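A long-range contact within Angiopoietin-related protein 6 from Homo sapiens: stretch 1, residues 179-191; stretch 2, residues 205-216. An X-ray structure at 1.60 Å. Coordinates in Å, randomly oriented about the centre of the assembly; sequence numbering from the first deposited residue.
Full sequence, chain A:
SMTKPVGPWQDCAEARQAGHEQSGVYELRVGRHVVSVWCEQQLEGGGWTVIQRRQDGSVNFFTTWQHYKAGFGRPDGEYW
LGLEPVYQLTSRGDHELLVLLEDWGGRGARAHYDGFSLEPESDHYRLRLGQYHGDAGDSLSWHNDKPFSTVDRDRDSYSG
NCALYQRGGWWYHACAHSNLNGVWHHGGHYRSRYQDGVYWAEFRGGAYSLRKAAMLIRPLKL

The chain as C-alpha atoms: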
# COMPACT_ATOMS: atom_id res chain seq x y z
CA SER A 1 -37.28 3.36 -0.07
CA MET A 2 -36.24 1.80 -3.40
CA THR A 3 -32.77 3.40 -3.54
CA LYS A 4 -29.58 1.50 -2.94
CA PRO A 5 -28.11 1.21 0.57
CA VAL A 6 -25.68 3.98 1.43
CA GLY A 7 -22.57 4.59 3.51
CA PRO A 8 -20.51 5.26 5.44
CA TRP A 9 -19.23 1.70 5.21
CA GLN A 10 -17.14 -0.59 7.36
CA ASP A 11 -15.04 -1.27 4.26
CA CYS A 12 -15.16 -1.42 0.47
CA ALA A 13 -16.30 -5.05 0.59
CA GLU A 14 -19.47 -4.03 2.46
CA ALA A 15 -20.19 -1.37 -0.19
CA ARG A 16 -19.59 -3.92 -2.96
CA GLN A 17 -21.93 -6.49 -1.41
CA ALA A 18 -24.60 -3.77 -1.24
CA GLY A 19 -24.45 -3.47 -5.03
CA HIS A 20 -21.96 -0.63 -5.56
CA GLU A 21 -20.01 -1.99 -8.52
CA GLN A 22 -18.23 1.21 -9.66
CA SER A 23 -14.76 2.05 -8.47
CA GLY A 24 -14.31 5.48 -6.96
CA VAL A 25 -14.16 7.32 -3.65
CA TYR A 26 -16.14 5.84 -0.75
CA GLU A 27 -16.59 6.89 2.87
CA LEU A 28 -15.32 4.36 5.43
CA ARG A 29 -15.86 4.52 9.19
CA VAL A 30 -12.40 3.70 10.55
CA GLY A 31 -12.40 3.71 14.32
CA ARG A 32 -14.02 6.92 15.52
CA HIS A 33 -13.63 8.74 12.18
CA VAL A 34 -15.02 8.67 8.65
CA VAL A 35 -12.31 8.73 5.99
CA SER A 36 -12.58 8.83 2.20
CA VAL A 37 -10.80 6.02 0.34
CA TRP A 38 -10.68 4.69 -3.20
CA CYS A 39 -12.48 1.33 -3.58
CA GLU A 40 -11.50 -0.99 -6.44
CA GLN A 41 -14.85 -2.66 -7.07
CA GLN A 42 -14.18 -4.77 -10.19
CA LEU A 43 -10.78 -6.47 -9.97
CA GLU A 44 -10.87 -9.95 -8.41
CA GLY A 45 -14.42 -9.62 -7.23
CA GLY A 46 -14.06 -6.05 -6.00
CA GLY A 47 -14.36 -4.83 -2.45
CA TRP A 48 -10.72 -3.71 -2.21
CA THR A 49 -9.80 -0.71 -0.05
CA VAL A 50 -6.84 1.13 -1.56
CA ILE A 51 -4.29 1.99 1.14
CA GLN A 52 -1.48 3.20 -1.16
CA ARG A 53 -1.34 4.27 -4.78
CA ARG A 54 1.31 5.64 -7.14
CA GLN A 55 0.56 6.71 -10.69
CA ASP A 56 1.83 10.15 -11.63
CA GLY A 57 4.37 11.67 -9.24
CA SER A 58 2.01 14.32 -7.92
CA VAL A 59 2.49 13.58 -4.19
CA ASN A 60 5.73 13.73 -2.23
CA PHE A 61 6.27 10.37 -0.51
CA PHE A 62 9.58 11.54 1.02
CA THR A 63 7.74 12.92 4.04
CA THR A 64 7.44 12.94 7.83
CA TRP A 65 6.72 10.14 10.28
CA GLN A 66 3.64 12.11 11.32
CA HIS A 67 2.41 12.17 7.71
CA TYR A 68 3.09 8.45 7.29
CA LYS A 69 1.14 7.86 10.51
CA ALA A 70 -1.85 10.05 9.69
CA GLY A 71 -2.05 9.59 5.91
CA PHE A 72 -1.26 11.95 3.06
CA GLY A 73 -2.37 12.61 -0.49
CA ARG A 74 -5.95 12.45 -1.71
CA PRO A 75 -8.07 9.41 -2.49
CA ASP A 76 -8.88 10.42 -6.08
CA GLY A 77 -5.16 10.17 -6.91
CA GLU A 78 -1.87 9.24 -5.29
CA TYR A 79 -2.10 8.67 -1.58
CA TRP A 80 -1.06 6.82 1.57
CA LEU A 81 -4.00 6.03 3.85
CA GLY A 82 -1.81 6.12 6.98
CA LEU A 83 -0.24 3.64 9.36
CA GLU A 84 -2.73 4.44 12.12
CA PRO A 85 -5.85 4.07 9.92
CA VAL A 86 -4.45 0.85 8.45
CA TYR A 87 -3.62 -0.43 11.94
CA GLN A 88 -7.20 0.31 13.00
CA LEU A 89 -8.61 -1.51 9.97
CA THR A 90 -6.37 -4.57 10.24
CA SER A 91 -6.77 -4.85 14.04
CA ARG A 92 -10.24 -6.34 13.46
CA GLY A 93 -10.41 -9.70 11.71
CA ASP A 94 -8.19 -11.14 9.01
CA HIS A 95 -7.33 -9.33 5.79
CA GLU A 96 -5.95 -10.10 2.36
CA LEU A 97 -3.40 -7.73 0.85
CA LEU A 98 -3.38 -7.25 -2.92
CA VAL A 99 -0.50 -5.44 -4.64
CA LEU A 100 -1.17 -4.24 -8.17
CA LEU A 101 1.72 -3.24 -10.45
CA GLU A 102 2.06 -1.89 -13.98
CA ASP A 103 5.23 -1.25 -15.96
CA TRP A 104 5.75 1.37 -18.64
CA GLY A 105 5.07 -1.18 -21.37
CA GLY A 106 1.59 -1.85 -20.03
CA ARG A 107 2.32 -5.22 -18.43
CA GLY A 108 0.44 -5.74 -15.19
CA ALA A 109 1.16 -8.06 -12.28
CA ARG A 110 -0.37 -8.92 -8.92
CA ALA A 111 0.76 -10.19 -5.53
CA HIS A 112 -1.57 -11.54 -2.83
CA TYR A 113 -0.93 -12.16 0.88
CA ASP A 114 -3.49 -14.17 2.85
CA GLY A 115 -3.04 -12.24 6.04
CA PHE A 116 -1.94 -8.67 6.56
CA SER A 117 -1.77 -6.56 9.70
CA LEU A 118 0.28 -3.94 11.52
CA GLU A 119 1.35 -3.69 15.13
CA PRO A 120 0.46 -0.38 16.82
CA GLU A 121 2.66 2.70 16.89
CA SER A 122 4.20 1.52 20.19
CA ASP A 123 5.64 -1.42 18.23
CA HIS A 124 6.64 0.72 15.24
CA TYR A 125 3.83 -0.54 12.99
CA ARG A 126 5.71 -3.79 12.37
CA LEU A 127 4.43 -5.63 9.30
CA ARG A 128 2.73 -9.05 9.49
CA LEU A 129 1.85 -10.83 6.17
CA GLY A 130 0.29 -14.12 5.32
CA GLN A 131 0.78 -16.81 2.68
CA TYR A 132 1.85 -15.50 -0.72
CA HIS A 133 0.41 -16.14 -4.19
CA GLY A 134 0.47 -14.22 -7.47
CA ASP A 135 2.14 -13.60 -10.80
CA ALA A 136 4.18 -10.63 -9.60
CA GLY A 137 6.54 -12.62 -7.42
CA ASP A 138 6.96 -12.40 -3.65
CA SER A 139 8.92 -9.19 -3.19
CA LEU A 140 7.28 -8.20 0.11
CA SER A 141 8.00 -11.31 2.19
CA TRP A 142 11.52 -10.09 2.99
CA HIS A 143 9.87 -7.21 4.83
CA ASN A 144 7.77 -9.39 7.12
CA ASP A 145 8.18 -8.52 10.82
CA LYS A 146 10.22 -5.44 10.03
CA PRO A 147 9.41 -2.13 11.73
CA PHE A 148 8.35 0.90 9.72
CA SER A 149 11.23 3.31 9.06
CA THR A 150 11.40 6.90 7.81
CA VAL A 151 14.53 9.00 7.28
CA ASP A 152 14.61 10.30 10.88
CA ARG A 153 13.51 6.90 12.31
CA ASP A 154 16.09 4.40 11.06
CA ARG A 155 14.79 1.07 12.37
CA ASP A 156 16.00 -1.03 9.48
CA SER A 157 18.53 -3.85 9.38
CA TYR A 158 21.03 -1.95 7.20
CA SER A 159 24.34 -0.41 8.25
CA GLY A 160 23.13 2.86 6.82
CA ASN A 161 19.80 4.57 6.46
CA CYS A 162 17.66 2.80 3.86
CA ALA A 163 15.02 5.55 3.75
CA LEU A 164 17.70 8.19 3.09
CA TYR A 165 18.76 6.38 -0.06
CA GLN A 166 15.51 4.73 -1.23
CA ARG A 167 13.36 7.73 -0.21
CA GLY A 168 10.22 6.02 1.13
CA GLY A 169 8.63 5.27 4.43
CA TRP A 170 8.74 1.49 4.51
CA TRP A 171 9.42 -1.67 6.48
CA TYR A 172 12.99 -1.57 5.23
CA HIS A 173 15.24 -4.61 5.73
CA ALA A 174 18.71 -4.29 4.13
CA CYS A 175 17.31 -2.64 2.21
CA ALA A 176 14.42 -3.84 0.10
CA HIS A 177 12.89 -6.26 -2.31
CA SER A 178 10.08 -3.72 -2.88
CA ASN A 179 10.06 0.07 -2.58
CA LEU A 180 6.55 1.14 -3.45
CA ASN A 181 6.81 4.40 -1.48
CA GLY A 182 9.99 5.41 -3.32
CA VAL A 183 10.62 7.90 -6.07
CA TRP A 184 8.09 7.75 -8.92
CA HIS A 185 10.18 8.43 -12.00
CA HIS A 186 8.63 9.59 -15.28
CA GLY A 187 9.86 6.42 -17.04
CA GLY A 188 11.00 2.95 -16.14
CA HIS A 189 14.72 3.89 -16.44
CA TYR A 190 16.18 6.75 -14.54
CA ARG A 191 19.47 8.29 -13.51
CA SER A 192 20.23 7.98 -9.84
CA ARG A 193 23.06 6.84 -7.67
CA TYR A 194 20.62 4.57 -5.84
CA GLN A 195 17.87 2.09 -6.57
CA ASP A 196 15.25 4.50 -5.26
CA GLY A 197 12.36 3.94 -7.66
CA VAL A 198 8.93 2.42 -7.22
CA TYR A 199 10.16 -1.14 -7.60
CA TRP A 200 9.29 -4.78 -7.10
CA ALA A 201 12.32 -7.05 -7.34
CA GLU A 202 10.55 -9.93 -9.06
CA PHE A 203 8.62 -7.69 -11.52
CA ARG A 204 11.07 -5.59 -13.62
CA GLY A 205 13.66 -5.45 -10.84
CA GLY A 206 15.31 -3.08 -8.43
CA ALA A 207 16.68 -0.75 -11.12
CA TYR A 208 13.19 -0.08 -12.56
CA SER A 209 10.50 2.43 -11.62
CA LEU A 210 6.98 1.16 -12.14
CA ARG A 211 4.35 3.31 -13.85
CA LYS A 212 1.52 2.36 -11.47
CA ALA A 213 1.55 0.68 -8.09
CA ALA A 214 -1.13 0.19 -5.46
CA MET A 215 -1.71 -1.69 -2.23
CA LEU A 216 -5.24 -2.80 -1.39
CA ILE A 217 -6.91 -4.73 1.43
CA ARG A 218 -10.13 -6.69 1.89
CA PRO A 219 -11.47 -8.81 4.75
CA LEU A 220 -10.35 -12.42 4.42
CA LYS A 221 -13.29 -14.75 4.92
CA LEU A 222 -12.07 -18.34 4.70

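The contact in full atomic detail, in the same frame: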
# COMPACT_ATOMS: atom_id res chain seq x y z
N ASN A 179 9.87 -1.30 -3.05
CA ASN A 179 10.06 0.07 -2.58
C ASN A 179 8.92 0.92 -3.12
O ASN A 179 9.12 1.94 -3.78
CB ASN A 179 11.42 0.61 -3.04
CG ASN A 179 11.79 1.93 -2.40
OD1 ASN A 179 11.59 2.13 -1.21
ND2 ASN A 179 12.34 2.84 -3.21
N LEU A 180 7.70 0.52 -2.79
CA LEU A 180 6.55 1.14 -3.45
C LEU A 180 6.33 2.57 -3.01
O LEU A 180 5.63 3.30 -3.72
CB LEU A 180 5.29 0.32 -3.23
CG LEU A 180 5.33 -1.12 -3.76
CD1 LEU A 180 3.98 -1.76 -3.60
CD2 LEU A 180 5.82 -1.18 -5.21
N ASN A 181 6.91 3.01 -1.89
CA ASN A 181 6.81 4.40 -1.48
C ASN A 181 8.02 5.23 -1.91
O ASN A 181 8.23 6.32 -1.39
CB ASN A 181 6.60 4.50 0.03
CG ASN A 181 5.22 4.06 0.45
OD1 ASN A 181 4.28 4.02 -0.36
ND2 ASN A 181 5.07 3.75 1.72
N GLY A 182 8.79 4.73 -2.87
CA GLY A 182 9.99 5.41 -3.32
C GLY A 182 9.69 6.50 -4.32
O GLY A 182 8.60 7.07 -4.36
N VAL A 183 10.71 6.82 -5.10
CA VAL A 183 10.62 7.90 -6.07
C VAL A 183 9.90 7.40 -7.31
O VAL A 183 10.37 6.46 -7.96
CB VAL A 183 12.02 8.41 -6.44
CG1 VAL A 183 11.88 9.57 -7.42
CG2 VAL A 183 12.81 8.80 -5.22
N TRP A 184 8.78 8.03 -7.65
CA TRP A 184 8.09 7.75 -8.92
C TRP A 184 8.82 8.51 -10.02
O TRP A 184 8.79 9.74 -10.07
CB TRP A 184 6.62 8.16 -8.84
CG TRP A 184 5.80 7.74 -10.05
CD1 TRP A 184 5.14 6.56 -10.21
CD2 TRP A 184 5.59 8.49 -11.24
NE1 TRP A 184 4.52 6.53 -11.44
CE2 TRP A 184 4.78 7.70 -12.10
CE3 TRP A 184 6.00 9.74 -11.68
CZ2 TRP A 184 4.35 8.15 -13.36
CZ3 TRP A 184 5.59 10.18 -12.93
CH2 TRP A 184 4.79 9.38 -13.76
N HIS A 185 9.52 7.78 -10.88
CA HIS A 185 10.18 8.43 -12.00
C HIS A 185 9.24 8.47 -13.21
O HIS A 185 8.28 7.71 -13.29
CB HIS A 185 11.48 7.71 -12.32
CG HIS A 185 12.48 7.75 -11.21
ND1 HIS A 185 13.42 8.74 -11.10
CD2 HIS A 185 12.67 6.94 -10.14
CE1 HIS A 185 14.16 8.53 -10.03
NE2 HIS A 185 13.73 7.44 -9.43
N HIS A 186 9.51 9.40 -14.13
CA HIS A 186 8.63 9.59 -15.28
C HIS A 186 8.93 8.61 -16.43
O HIS A 186 8.54 8.85 -17.58
CB HIS A 186 8.73 11.04 -15.76
CG HIS A 186 8.13 12.02 -14.80
ND1 HIS A 186 6.83 12.49 -14.92
CD2 HIS A 186 8.64 12.62 -13.69
CE1 HIS A 186 6.58 13.34 -13.94
NE2 HIS A 186 7.65 13.44 -13.18
N GLY A 187 9.57 7.49 -16.11
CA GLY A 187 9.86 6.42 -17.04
C GLY A 187 10.43 5.28 -16.22
O GLY A 187 10.73 5.44 -15.04
N GLY A 188 10.54 4.12 -16.86
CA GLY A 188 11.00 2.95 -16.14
C GLY A 188 12.48 3.03 -15.80
O GLY A 188 12.90 2.47 -14.78
N HIS A 189 13.29 3.69 -16.67
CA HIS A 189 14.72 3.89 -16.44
C HIS A 189 15.00 5.32 -16.04
O HIS A 189 14.34 6.26 -16.50
CB HIS A 189 15.51 3.58 -17.67
CG HIS A 189 15.25 2.22 -18.15
ND1 HIS A 189 14.61 2.00 -19.34
CD2 HIS A 189 15.37 1.02 -17.54
CE1 HIS A 189 14.46 0.69 -19.49
NE2 HIS A 189 14.98 0.08 -18.44
N TYR A 190 15.93 5.46 -15.11
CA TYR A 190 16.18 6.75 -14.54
C TYR A 190 17.65 6.81 -14.16
O TYR A 190 18.35 5.80 -14.14
CB TYR A 190 15.27 7.00 -13.34
CG TYR A 190 15.43 5.97 -12.24
CD1 TYR A 190 14.71 4.77 -12.26
CD2 TYR A 190 16.31 6.20 -11.20
CE1 TYR A 190 14.86 3.85 -11.24
CE2 TYR A 190 16.47 5.27 -10.19
CZ TYR A 190 15.74 4.11 -10.21
OH TYR A 190 15.90 3.20 -9.18
N ARG A 191 18.10 8.02 -13.91
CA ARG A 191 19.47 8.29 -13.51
C ARG A 191 19.44 8.57 -12.02
O ARG A 191 18.80 9.53 -11.58
CB ARG A 191 20.03 9.48 -14.29
CG ARG A 191 20.37 9.13 -15.73
N GLY A 205 12.40 -5.53 -11.53
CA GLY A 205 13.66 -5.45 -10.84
C GLY A 205 13.87 -4.17 -10.07
O GLY A 205 13.14 -3.19 -10.19
N GLY A 206 14.96 -4.18 -9.30
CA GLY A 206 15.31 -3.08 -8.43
C GLY A 206 15.83 -1.84 -9.12
O GLY A 206 15.91 -0.79 -8.48
N ALA A 207 16.19 -1.92 -10.40
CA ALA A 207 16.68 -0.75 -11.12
C ALA A 207 15.58 -0.09 -11.94
O ALA A 207 15.87 0.81 -12.74
CB ALA A 207 17.84 -1.12 -12.04
N TYR A 208 14.33 -0.53 -11.78
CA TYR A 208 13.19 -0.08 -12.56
C TYR A 208 12.28 0.76 -11.68
O TYR A 208 12.24 0.58 -10.47
CB TYR A 208 12.41 -1.28 -13.12
CG TYR A 208 11.44 -0.97 -14.25
CD1 TYR A 208 11.86 -0.93 -15.57
CD2 TYR A 208 10.09 -0.77 -13.99
CE1 TYR A 208 10.97 -0.67 -16.60
CE2 TYR A 208 9.19 -0.50 -15.02
CZ TYR A 208 9.64 -0.45 -16.31
OH TYR A 208 8.73 -0.20 -17.31
N SER A 209 11.53 1.66 -12.31
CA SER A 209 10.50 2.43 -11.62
C SER A 209 9.16 2.16 -12.28
O SER A 209 8.97 2.49 -13.46
CB SER A 209 10.81 3.92 -11.65
OG SER A 209 9.94 4.61 -10.78
N LEU A 210 8.23 1.57 -11.54
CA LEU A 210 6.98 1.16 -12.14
C LEU A 210 6.07 2.36 -12.41
O LEU A 210 6.10 3.37 -11.71
CB LEU A 210 6.28 0.16 -11.24
CG LEU A 210 7.01 -1.18 -11.10
CD1 LEU A 210 6.57 -1.90 -9.82
CD2 LEU A 210 6.77 -2.08 -12.33
N ARG A 211 5.27 2.23 -13.47
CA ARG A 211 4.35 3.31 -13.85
C ARG A 211 3.21 3.46 -12.86
O ARG A 211 2.79 4.58 -12.54
CB ARG A 211 3.81 3.07 -15.25
CG ARG A 211 2.84 4.15 -15.69
CD ARG A 211 2.60 4.09 -17.19
NE ARG A 211 1.86 2.91 -17.62
CZ ARG A 211 1.69 2.55 -18.90
NH1 ARG A 211 1.00 1.47 -19.18
NH2 ARG A 211 2.21 3.28 -19.89
N LYS A 212 2.64 2.35 -12.41
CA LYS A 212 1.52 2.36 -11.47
C LYS A 212 1.80 1.30 -10.42
O LYS A 212 2.33 0.23 -10.71
CB LYS A 212 0.17 2.11 -12.14
CG LYS A 212 -0.11 2.96 -13.33
CD LYS A 212 -1.62 3.30 -13.40
CE LYS A 212 -1.92 3.87 -14.80
NZ LYS A 212 -2.81 2.95 -15.59
N ALA A 213 1.46 1.63 -9.18
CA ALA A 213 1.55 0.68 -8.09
C ALA A 213 0.43 0.98 -7.11
O ALA A 213 0.09 2.14 -6.91
CB ALA A 213 2.90 0.74 -7.39
N ALA A 214 -0.14 -0.05 -6.50
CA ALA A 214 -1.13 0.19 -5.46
C ALA A 214 -1.18 -0.99 -4.52
O ALA A 214 -0.85 -2.11 -4.89
CB ALA A 214 -2.54 0.44 -6.05
N MET A 215 -1.55 -0.71 -3.28
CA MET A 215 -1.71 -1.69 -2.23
C MET A 215 -3.15 -1.63 -1.75
O MET A 215 -3.66 -0.54 -1.47
CB MET A 215 -0.75 -1.43 -1.06
CG MET A 215 0.69 -1.30 -1.50
SD MET A 215 1.84 -0.91 -0.15
CE MET A 215 1.84 -2.43 0.81
N LEU A 216 -3.81 -2.78 -1.70
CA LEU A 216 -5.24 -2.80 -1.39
C LEU A 216 -5.52 -3.90 -0.38
O LEU A 216 -4.84 -4.92 -0.36
CB LEU A 216 -6.08 -3.00 -2.65
CG LEU A 216 -5.67 -2.18 -3.90
CD1 LEU A 216 -4.56 -2.83 -4.66
CD2 LEU A 216 -6.92 -2.06 -4.70
O HOH W 1 7.81 5.30 -12.21
O HOH W 2 14.27 1.33 -8.81
O HOH W 3 16.99 2.85 -14.25

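Direct hydrogen bonding between the stretches rests on two well-formed bonds. W184 NE1 donates to R211 O at 2.8 Å, with an angle of 172° at the hydrogen. The CA-to-CB bond of W184 points sideways, but chi1 near t (-172°) and chi2 of 89° bring the indole end to stretch 2, where R211 O lies at the ring edge, near its plane, as an N-H donor requires. The second bond is backbone to backbone: S209 N donates to G188 O at 2.9 Å and 149°.

Around G188 the chains come closest, the CA atoms of G188 and S209 being 4.6 Å apart. Two CA-H...O contacts reinforce the bond, Y208 CA to G188 O and G188 CA to S209 O, both 3.4 Å. G188 CA also sits 3.8 Å from the centroid of the Y208 ring, 19° off its normal, a CH-pi contact over the face. Glycine suits this place, since an ideal CB would lie 2.4 Å from Y208 CE1. The same tyrosine turns its edge toward the face of H189, with centroids 5.8 Å apart and planes at 86°.

Three waters extend the polar network. Water 1 donates to H185 O (2.7 Å) and L210 O (2.6 Å) and is hydrogen-bonded to S209 OG (2.7 Å), so the small serine side chain, directed toward stretch 1, serves as a polar anchor. Water 2 accepts from Y190 OH (2.5 Å) and donates to G206 O and Y208 O, both 2.7 Å; water 3 accepts from Y190 N (2.9 Å) and donates to A207 O (2.8 Å).

The apolar contact centres on buried L180, whose side chain points toward strand 212-216. Its CD2 lies 4.1 Å from A213 CB and its CD1 3.9 Å from M215 CG. A213 and M215 point toward stretch 1, whereas intervening A214 points away, the alternation expected of a strand. In total, 601 Å² is buried.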